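Local coordinates for glycoside Hydrolase Family 43_12 (Metagenome, PDB 7JVH), which probably hydrolyses glycosidic bonds in plant cell-wall carbohydrates, most likely those carrying arabinose or xylose, as a family 43 glycoside hydrolase of subfamily 12, at residues A[248-253]-A[275-280]; A[382-387]-A[395-400]; A[409-412]-A[416-419]. One frame throughout, in Å; residues are numbered along the deposited sequence.

Contact 1 (A[248-253]-A[275-280])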
loop_
_atom_site.group_PDB
_atom_site.type_symbol
_atom_site.label_atom_id
_atom_site.label_comp_id
_atom_site.label_asym_id
_atom_site.label_seq_id
_atom_site.Cartn_x
_atom_site.Cartn_y
_atom_site.Cartn_z
ATOM N N GLY A 248 -28.796 -17.510 5.975
ATOM C CA GLY A 248 -28.776 -18.751 5.216
ATOM C C GLY A 248 -28.384 -18.642 3.752
ATOM O O GLY A 248 -28.228 -19.671 3.090
ATOM N N THR A 249 -28.181 -17.417 3.250
ATOM C CA THR A 249 -27.824 -17.161 1.856
ATOM C C THR A 249 -26.330 -16.863 1.727
ATOM O O THR A 249 -25.753 -16.205 2.591
ATOM C CB THR A 249 -28.627 -15.963 1.312
ATOM O OG1 THR A 249 -30.028 -16.249 1.382
ATOM C CG2 THR A 249 -28.266 -15.641 -0.123
ATOM N N TYR A 250 -25.712 -17.347 0.643
ATOM C CA TYR A 250 -24.304 -17.081 0.329
ATOM C C TYR A 250 -24.201 -15.867 -0.571
ATOM O O TYR A 250 -25.033 -15.657 -1.451
ATOM C CB TYR A 250 -23.636 -18.303 -0.336
ATOM C CG TYR A 250 -23.574 -19.508 0.577
ATOM C CD1 TYR A 250 -22.492 -19.705 1.416
ATOM C CD2 TYR A 250 -24.628 -20.412 0.638
ATOM C CE1 TYR A 250 -22.443 -20.788 2.279
ATOM C CE2 TYR A 250 -24.602 -21.481 1.516
ATOM C CZ TYR A 250 -23.496 -21.674 2.318
ATOM O OH TYR A 250 -23.442 -22.743 3.180
ATOM N N TYR A 251 -23.161 -15.063 -0.337
ATOM C CA TYR A 251 -22.917 -13.823 -1.066
ATOM C C TYR A 251 -21.502 -13.814 -1.572
ATOM O O TYR A 251 -20.578 -14.105 -0.826
ATOM C CB TYR A 251 -23.164 -12.629 -0.147
ATOM C CG TYR A 251 -24.633 -12.426 0.156
ATOM C CD1 TYR A 251 -25.412 -11.622 -0.661
ATOM C CD2 TYR A 251 -25.243 -13.056 1.240
ATOM C CE1 TYR A 251 -26.757 -11.424 -0.408
ATOM C CE2 TYR A 251 -26.590 -12.885 1.496
ATOM C CZ TYR A 251 -27.346 -12.060 0.666
ATOM O OH TYR A 251 -28.689 -11.877 0.907
ATOM N N LEU A 252 -21.347 -13.491 -2.856
ATOM C CA LEU A 252 -20.048 -13.316 -3.489
ATOM C C LEU A 252 -19.950 -11.860 -3.912
ATOM O O LEU A 252 -20.750 -11.395 -4.722
ATOM C CB LEU A 252 -19.888 -14.241 -4.712
ATOM C CG LEU A 252 -18.682 -13.982 -5.625
ATOM C CD1 LEU A 252 -17.383 -14.296 -4.906
ATOM C CD2 LEU A 252 -18.804 -14.798 -6.902
HETATM N N MSE A 253 -18.965 -11.155 -3.348
HETATM C CA MSE A 253 -18.691 -9.775 -3.726
HETATM C C MSE A 253 -17.340 -9.715 -4.435
HETATM O O MSE A 253 -16.351 -10.246 -3.931
HETATM C CB MSE A 253 -18.704 -8.859 -2.497
HETATM C CG MSE A 253 -18.772 -7.387 -2.844
HETATM SE SE MSE A 253 -18.826 -6.226 -1.267
HETATM C CE MSE A 253 -20.675 -6.278 -0.765
ATOM N N GLY A 275 -23.506 -23.136 -5.375
ATOM C CA GLY A 275 -24.804 -23.058 -6.044
ATOM C C GLY A 275 -24.671 -21.948 -7.071
ATOM O O GLY A 275 -23.722 -21.165 -6.991
ATOM N N PRO A 276 -25.591 -21.853 -8.056
ATOM C CA PRO A 276 -25.489 -20.805 -9.070
ATOM C C PRO A 276 -25.522 -19.440 -8.381
ATOM O O PRO A 276 -26.388 -19.202 -7.551
ATOM C CB PRO A 276 -26.705 -21.045 -9.971
ATOM C CG PRO A 276 -27.604 -21.958 -9.210
ATOM C CD PRO A 276 -26.778 -22.701 -8.206
ATOM N N TYR A 277 -24.535 -18.591 -8.682
ATOM C CA TYR A 277 -24.458 -17.244 -8.137
ATOM C C TYR A 277 -25.041 -16.304 -9.169
ATOM O O TYR A 277 -24.533 -16.230 -10.279
ATOM C CB TYR A 277 -23.007 -16.867 -7.832
ATOM C CG TYR A 277 -22.484 -17.488 -6.561
ATOM C CD1 TYR A 277 -22.626 -16.840 -5.329
ATOM C CD2 TYR A 277 -21.858 -18.714 -6.582
ATOM C CE1 TYR A 277 -22.149 -17.414 -4.162
ATOM C CE2 TYR A 277 -21.377 -19.293 -5.425
ATOM C CZ TYR A 277 -21.524 -18.649 -4.219
ATOM O OH TYR A 277 -21.050 -19.235 -3.064
ATOM N N GLU A 278 -26.129 -15.613 -8.806
ATOM C CA GLU A 278 -26.795 -14.646 -9.677
ATOM C C GLU A 278 -26.489 -13.223 -9.229
ATOM O O GLU A 278 -26.495 -12.936 -8.033
ATOM C CB GLU A 278 -28.316 -14.846 -9.668
ATOM C CG GLU A 278 -28.780 -16.250 -10.038
ATOM C CD GLU A 278 -28.453 -16.652 -11.469
ATOM O OE1 GLU A 278 -27.909 -15.832 -12.235
ATOM O OE2 GLU A 278 -28.723 -17.810 -11.841
ATOM N N PRO A 279 -26.225 -12.293 -10.177
ATOM C CA PRO A 279 -25.991 -10.889 -9.825
ATOM C C PRO A 279 -27.292 -10.159 -9.468
ATOM O O PRO A 279 -28.318 -10.349 -10.129
ATOM C CB PRO A 279 -25.412 -10.300 -11.111
ATOM C CG PRO A 279 -25.937 -11.184 -12.214
ATOM C CD PRO A 279 -26.175 -12.547 -11.627
ATOM N N TRP A 280 -27.243 -9.326 -8.424
ATOM C CA TRP A 280 -28.312 -8.376 -8.149
ATOM C C TRP A 280 -28.515 -7.555 -9.413
ATOM O O TRP A 280 -27.549 -7.040 -9.979
ATOM C CB TRP A 280 -27.930 -7.458 -6.989
ATOM C CG TRP A 280 -29.048 -6.579 -6.470
ATOM C CD1 TRP A 280 -30.391 -6.705 -6.712
ATOM C CD2 TRP A 280 -28.910 -5.473 -5.573
ATOM N NE1 TRP A 280 -31.093 -5.731 -6.041
ATOM C CE2 TRP A 280 -30.206 -4.968 -5.328
ATOM C CE3 TRP A 280 -27.819 -4.864 -4.949
ATOM C CZ2 TRP A 280 -30.430 -3.876 -4.489
ATOM C CZ3 TRP A 280 -28.048 -3.795 -4.122
ATOM C CH2 TRP A 280 -29.342 -3.306 -3.899
#

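Contact 2 (A[382-387]-A[395-400])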
loop_
_atom_site.group_PDB
_atom_site.type_symbol
_atom_site.label_atom_id
_atom_site.label_comp_id
_atom_site.label_asym_id
_atom_site.label_seq_id
_atom_site.Cartn_x
_atom_site.Cartn_y
_atom_site.Cartn_z
ATOM N N PHE A 382 -1.046 16.884 8.680
ATOM C CA PHE A 382 -0.324 16.625 9.906
ATOM C C PHE A 382 1.174 16.658 9.631
ATOM O O PHE A 382 1.604 16.761 8.485
ATOM C CB PHE A 382 -0.736 15.285 10.493
ATOM C CG PHE A 382 -0.423 14.111 9.603
ATOM C CD1 PHE A 382 0.799 13.475 9.658
ATOM C CD2 PHE A 382 -1.374 13.639 8.705
ATOM C CE1 PHE A 382 1.065 12.397 8.843
ATOM C CE2 PHE A 382 -1.113 12.559 7.898
ATOM C CZ PHE A 382 0.112 11.935 7.958
ATOM N N THR A 383 1.957 16.580 10.707
ATOM C CA THR A 383 3.400 16.544 10.654
ATOM C C THR A 383 3.865 15.362 11.478
ATOM O O THR A 383 3.440 15.197 12.629
ATOM C CB THR A 383 4.030 17.841 11.182
ATOM O OG1 THR A 383 3.858 18.860 10.197
ATOM C CG2 THR A 383 5.508 17.677 11.460
ATOM N N TYR A 384 4.731 14.536 10.862
ATOM C CA TYR A 384 5.396 13.431 11.525
ATOM C C TYR A 384 6.891 13.737 11.554
ATOM O O TYR A 384 7.549 13.766 10.512
ATOM C CB TYR A 384 5.114 12.128 10.792
ATOM C CG TYR A 384 5.907 10.928 11.278
ATOM C CD1 TYR A 384 6.118 10.713 12.631
ATOM C CD2 TYR A 384 6.426 9.988 10.372
ATOM C CE1 TYR A 384 6.835 9.626 13.080
ATOM C CE2 TYR A 384 7.140 8.880 10.826
ATOM C CZ TYR A 384 7.342 8.706 12.177
ATOM O OH TYR A 384 8.045 7.629 12.661
ATOM N N SER A 385 7.401 14.002 12.764
ATOM C CA SER A 385 8.806 14.218 13.020
ATOM C C SER A 385 9.309 13.020 13.801
ATOM O O SER A 385 8.804 12.716 14.885
ATOM C CB SER A 385 9.056 15.497 13.820
ATOM O OG SER A 385 10.436 15.665 14.072
ATOM N N GLU A 386 10.314 12.339 13.237
ATOM C CA GLU A 386 10.866 11.134 13.797
ATOM C C GLU A 386 12.340 11.410 14.021
ATOM O O GLU A 386 13.039 11.862 13.103
ATOM C CB GLU A 386 10.715 9.981 12.808
ATOM C CG GLU A 386 11.327 8.675 13.262
ATOM C CD GLU A 386 10.781 8.222 14.607
ATOM O OE1 GLU A 386 9.609 7.801 14.635
ATOM O OE2 GLU A 386 11.536 8.269 15.618
ATOM N N ASP A 387 12.812 11.116 15.235
ATOM C CA ASP A 387 14.216 11.285 15.622
ATOM C C ASP A 387 14.994 9.981 15.738
ATOM O O ASP A 387 16.177 10.004 15.985
ATOM C CB ASP A 387 14.273 12.073 16.937
ATOM C CG ASP A 387 13.847 13.522 16.758
ATOM O OD1 ASP A 387 14.011 14.060 15.640
ATOM O OD2 ASP A 387 13.356 14.125 17.745
ATOM N N TYR A 395 6.454 1.396 12.494
ATOM C CA TYR A 395 6.049 0.440 11.448
ATOM C C TYR A 395 5.653 1.042 10.096
ATOM O O TYR A 395 5.265 0.297 9.193
ATOM C CB TYR A 395 4.868 -0.411 11.908
ATOM C CG TYR A 395 5.092 -1.278 13.125
ATOM C CD1 TYR A 395 6.093 -2.238 13.143
ATOM C CD2 TYR A 395 4.252 -1.179 14.243
ATOM C CE1 TYR A 395 6.275 -3.058 14.253
ATOM C CE2 TYR A 395 4.432 -1.987 15.344
ATOM C CZ TYR A 395 5.441 -2.918 15.344
ATOM O OH TYR A 395 5.621 -3.709 16.447
ATOM N N ARG A 396 5.713 2.372 9.970
ATOM C CA ARG A 396 5.460 3.074 8.702
ATOM C C ARG A 396 6.658 3.083 7.776
ATOM O O ARG A 396 6.513 3.356 6.585
ATOM C CB ARG A 396 5.074 4.531 8.949
ATOM C CG ARG A 396 3.598 4.758 9.154
ATOM C CD ARG A 396 3.356 6.178 9.639
ATOM N NE ARG A 396 3.954 6.400 10.957
ATOM C CZ ARG A 396 3.646 7.413 11.754
ATOM N NH1 ARG A 396 2.812 8.350 11.349
ATOM N NH2 ARG A 396 4.246 7.518 12.928
ATOM N N TRP A 397 7.843 2.818 8.340
ATOM C CA TRP A 397 9.094 2.841 7.611
ATOM C C TRP A 397 9.346 1.509 6.929
ATOM O O TRP A 397 9.350 0.472 7.571
ATOM C CB TRP A 397 10.224 3.189 8.560
ATOM C CG TRP A 397 10.101 4.589 9.034
ATOM C CD1 TRP A 397 9.612 5.005 10.235
ATOM C CD2 TRP A 397 10.431 5.772 8.297
ATOM N NE1 TRP A 397 9.624 6.373 10.295
ATOM C CE2 TRP A 397 10.121 6.869 9.117
ATOM C CE3 TRP A 397 10.945 6.008 7.019
ATOM C CZ2 TRP A 397 10.324 8.185 8.709
ATOM C CZ3 TRP A 397 11.146 7.322 6.609
ATOM C CH2 TRP A 397 10.846 8.393 7.461
ATOM N N VAL A 398 9.548 1.563 5.610
ATOM C CA VAL A 398 9.794 0.393 4.781
ATOM C C VAL A 398 11.103 0.546 4.013
ATOM O O VAL A 398 11.596 1.666 3.809
ATOM C CB VAL A 398 8.647 0.171 3.770
ATOM C CG1 VAL A 398 7.351 -0.174 4.502
ATOM C CG2 VAL A 398 8.454 1.381 2.855
ATOM N N ALA A 399 11.660 -0.598 3.596
ATOM C CA ALA A 399 12.812 -0.663 2.708
ATOM C C ALA A 399 12.333 -1.313 1.415
ATOM O O ALA A 399 11.308 -1.990 1.401
ATOM C CB ALA A 399 13.917 -1.473 3.344
HETATM N N MSE A 400 13.063 -1.079 0.321
HETATM C CA MSE A 400 12.775 -1.697 -0.964
HETATM C C MSE A 400 13.580 -2.985 -1.098
HETATM O O MSE A 400 14.796 -2.961 -0.959
HETATM C CB MSE A 400 13.113 -0.737 -2.109
HETATM C CG MSE A 400 12.207 0.479 -2.189
HETATM SE SE MSE A 400 10.351 -0.022 -2.570
HETATM C CE MSE A 400 10.456 -1.324 -4.048
#

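Contact 3 (A[409-412]-A[416-419])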
loop_
_atom_site.group_PDB
_atom_site.type_symbol
_atom_site.label_atom_id
_atom_site.label_comp_id
_atom_site.label_asym_id
_atom_site.label_seq_id
_atom_site.Cartn_x
_atom_site.Cartn_y
_atom_site.Cartn_z
ATOM N N LYS A 409 21.333 0.682 11.964
ATOM C CA LYS A 409 21.503 0.497 13.400
ATOM C C LYS A 409 21.181 1.813 14.083
ATOM O O LYS A 409 21.389 2.877 13.511
ATOM C CB LYS A 409 22.931 0.071 13.737
ATOM C CG LYS A 409 23.261 -1.350 13.324
ATOM C CD LYS A 409 24.748 -1.635 13.521
ATOM C CE LYS A 409 25.020 -3.068 13.959
ATOM N NZ LYS A 409 26.364 -3.185 14.592
ATOM N N ILE A 410 20.656 1.728 15.306
ATOM C CA ILE A 410 20.311 2.914 16.085
ATOM C C ILE A 410 21.528 3.308 16.904
ATOM O O ILE A 410 22.124 2.473 17.588
ATOM C CB ILE A 410 19.082 2.678 16.997
ATOM C CG1 ILE A 410 17.806 2.502 16.177
ATOM C CG2 ILE A 410 18.927 3.811 18.009
ATOM C CD1 ILE A 410 17.371 3.695 15.352
ATOM N N ALA A 411 21.914 4.583 16.805
ATOM C CA ALA A 411 23.087 5.104 17.505
ATOM C C ALA A 411 22.824 5.140 19.007
ATOM O O ALA A 411 21.666 5.157 19.444
ATOM C CB ALA A 411 23.457 6.490 16.994
ATOM N N LYS A 412 23.909 5.145 19.788
ATOM C CA LYS A 412 23.822 5.203 21.243
ATOM C C LYS A 412 23.051 6.459 21.688
ATOM O O LYS A 412 22.256 6.407 22.628
ATOM C CB LYS A 412 25.217 5.140 21.879
ATOM C CG LYS A 412 26.160 6.284 21.520
ATOM C CD LYS A 412 27.398 6.291 22.423
ATOM C CE LYS A 412 28.196 7.597 22.345
ATOM N NZ LYS A 412 29.615 7.473 21.870
ATOM N N LEU A 416 19.413 7.299 12.708
ATOM C CA LEU A 416 19.585 6.217 11.744
ATOM C C LEU A 416 21.006 6.177 11.191
ATOM O O LEU A 416 21.322 6.873 10.227
ATOM C CB LEU A 416 18.614 6.355 10.563
ATOM C CG LEU A 416 17.190 5.871 10.733
ATOM C CD1 LEU A 416 16.447 5.954 9.412
ATOM C CD2 LEU A 416 17.156 4.457 11.256
ATOM N N GLN A 417 21.846 5.350 11.818
ATOM C CA GLN A 417 23.161 4.976 11.308
ATOM C C GLN A 417 22.939 3.951 10.199
ATOM O O GLN A 417 22.539 2.827 10.493
ATOM C CB GLN A 417 23.982 4.321 12.405
ATOM C CG GLN A 417 24.945 5.240 13.127
ATOM C CD GLN A 417 25.766 4.485 14.144
ATOM O OE1 GLN A 417 26.254 3.374 13.879
ATOM N NE2 GLN A 417 25.950 5.084 15.326
HETATM N N MSE A 418 23.184 4.323 8.934
HETATM C CA MSE A 418 22.976 3.361 7.868
HETATM C C MSE A 418 24.214 3.254 6.976
HETATM O O MSE A 418 24.857 4.244 6.636
HETATM C CB MSE A 418 21.654 3.636 7.135
HETATM C CG MSE A 418 21.601 4.787 6.157
HETATM SE SE MSE A 418 19.800 4.811 5.280
HETATM C CE MSE A 418 18.599 5.663 6.573
ATOM N N THR A 419 24.550 1.989 6.675
ATOM C CA THR A 419 25.734 1.600 5.929
ATOM C C THR A 419 25.300 1.258 4.507
ATOM O O THR A 419 24.234 0.697 4.298
ATOM C CB THR A 419 26.377 0.374 6.597
ATOM O OG1 THR A 419 26.577 0.645 7.994
ATOM C CG2 THR A 419 27.713 0.017 5.957
#

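Contact 1 (A[248-253]-A[275-280])
Y277 lays its phenol ring against two side chains of strand 249-255. The tight end is at L252, where Y277 CD1 comes within 3.8 Å of L252 CB. Farther out along the ring, Y277 CE1 stands 4.2 Å from Y250 CB, and the hydroxyl Y277 OH ends 3.9 Å from that same carbon. The contact is therefore ring against aliphatic CB atoms, met obliquely, and it is buried throughout. Y277 already points at the strand; its CG, anti to the carbonyl carbon (chi1 -77°), lies beside the backbone N, and the hydroxyl bonds to I273 O. The Y250 ring leads away from Y277, its own hydroxyl bonded to D179 and K245. The other side of 275-280 is looser: P276 and E278 are solvent-exposed and stay clear of the strand. With an alanine here in place of Y277, L252 and Y250 would probably face a gap, and the I273 carbonyl would lose its phenol partner. Within the four-stranded propeller blade, strand 265-270 runs between the two segments, bonded through its backbone to both; A270 and I243 also touch Y277, while I224, from the preceding blade, packs on both Y277 and L252.

Contact 2 (A[382-387]-A[395-400])
R396 lays its guanidinium flat over one face of the Y384 ring, with R396 CZ 3.8 Å from the ring centroid and almost straight over it. The two planes differ by 21°, which makes this a stack and a cation-pi contact at once. R396 NH2 presses closest, 3.3 Å from Y384 CE1. The arginine chain gets there by bending at chi3 after an extended chi2, while Y384 holds CG anti to its backbone N (chi1 172°), which extends the phenol across to R396 and W397. W397 meets the same ring at its edge. Its indole NE1 donates to Y384 OH over 3.1 Å at 159°, with the oxygen close to the indole plane, and Y384 CE2 rests 3.9 Å from W397 CZ2. E386, bent at chi2, accepts a hydrogen bond from the phenol: Y384 OH to E386 OE1 is 2.5 Å, through the anti lone pair of OE1. E386 OE2 accepts from the backbone N of F388, and D394 forms a salt bridge with R396 NE. Strand 383-386 pairs with strand 28-37 in a sheet of the concanavalin A-like domain, and W397 meets F33, F388 and H436 edge-to-face. Y384 OH thus accepts from the indole and donates to the carboxylate, which fixes the hydroxyl, while the guanidinium stack and the W397 edge hold the ring's turn; the carboxylate is likely to polarise the hydroxyl, and the guanidinium charge is probably stabilised by the pi density of Y384 and by D394.

Contact 3 (A[409-412]-A[416-419])
K409 and Q417 face each other as the antiparallel hydrogen-bonded pair of a short beta hairpin. K409 N gives a sound bond to Q417 O at 2.9 Å, whereas the return bond from Q417 N to K409 O, 3.0 Å long, is weak because its angle at the hydrogen is just 134°. The ladder is therefore uneven at this pair. The next pair toward the turn, I410 with L416, is non-hydrogen-bonded, and its side chains meet on one face of the sheet, crossing at an angle with I410 CD1 4.2 Å from L416 CD2.

Q417 occupies the other face, and its side chain is worth following outward. Its CB sits beside K409 O, 3.2 Å away. The chain then runs extended through CG (chi2 -177°), carrying the amide past the end of the paired strand toward the turn. There CD comes 4.2 Å from A411 CB, and at the tip NE2 lies against the same methyl, 3.3 Å from A411 CB, and 3.6 Å from A411 CA. So the glutamine starts beside a backbone carbonyl oxygen and finishes against an alanine. P26, in the loop just before strand 28-37, and T29 on that strand touch it.

L416 belongs to the inner side instead: it packs on F30, I408 and M563, and M418 joins it there on F30, I408, M563 and V565. M563 and V565 come from strand 560-566 of a second sheet. Strand 416-418 pairs on one side with 408-410 and on the other with 28-37. The result is a hairpin at the margin of one sheet, its apolar face turned to the opposing sheet, in keeping with the beta-sandwich architecture of a concanavalin A-like domain.

Overall arrangement
Contact 1 belongs to a propeller blade of the family 43 domain, while contacts 2 and 3 lie in the C-terminal beta-sandwich region, on the other side of the chain's centre; the centres of contacts 1 and 2 are 42 Å apart. Contacts 2 and 3 are close neighbours, their nearest atoms about 5 Å apart, and strands 383-386 and 416-418 both pair with strand 28-37. Burial and chemistry differ together. The residues that touch in contact 1 are all buried, and they meet through apolar packing. Contact 2, partly buried, relies on charge, one aromatic face, an indole edge and side-chain hydrogen bonds to link a strand with a loop. Contact 3, also partly buried, depends chiefly on backbone pairing.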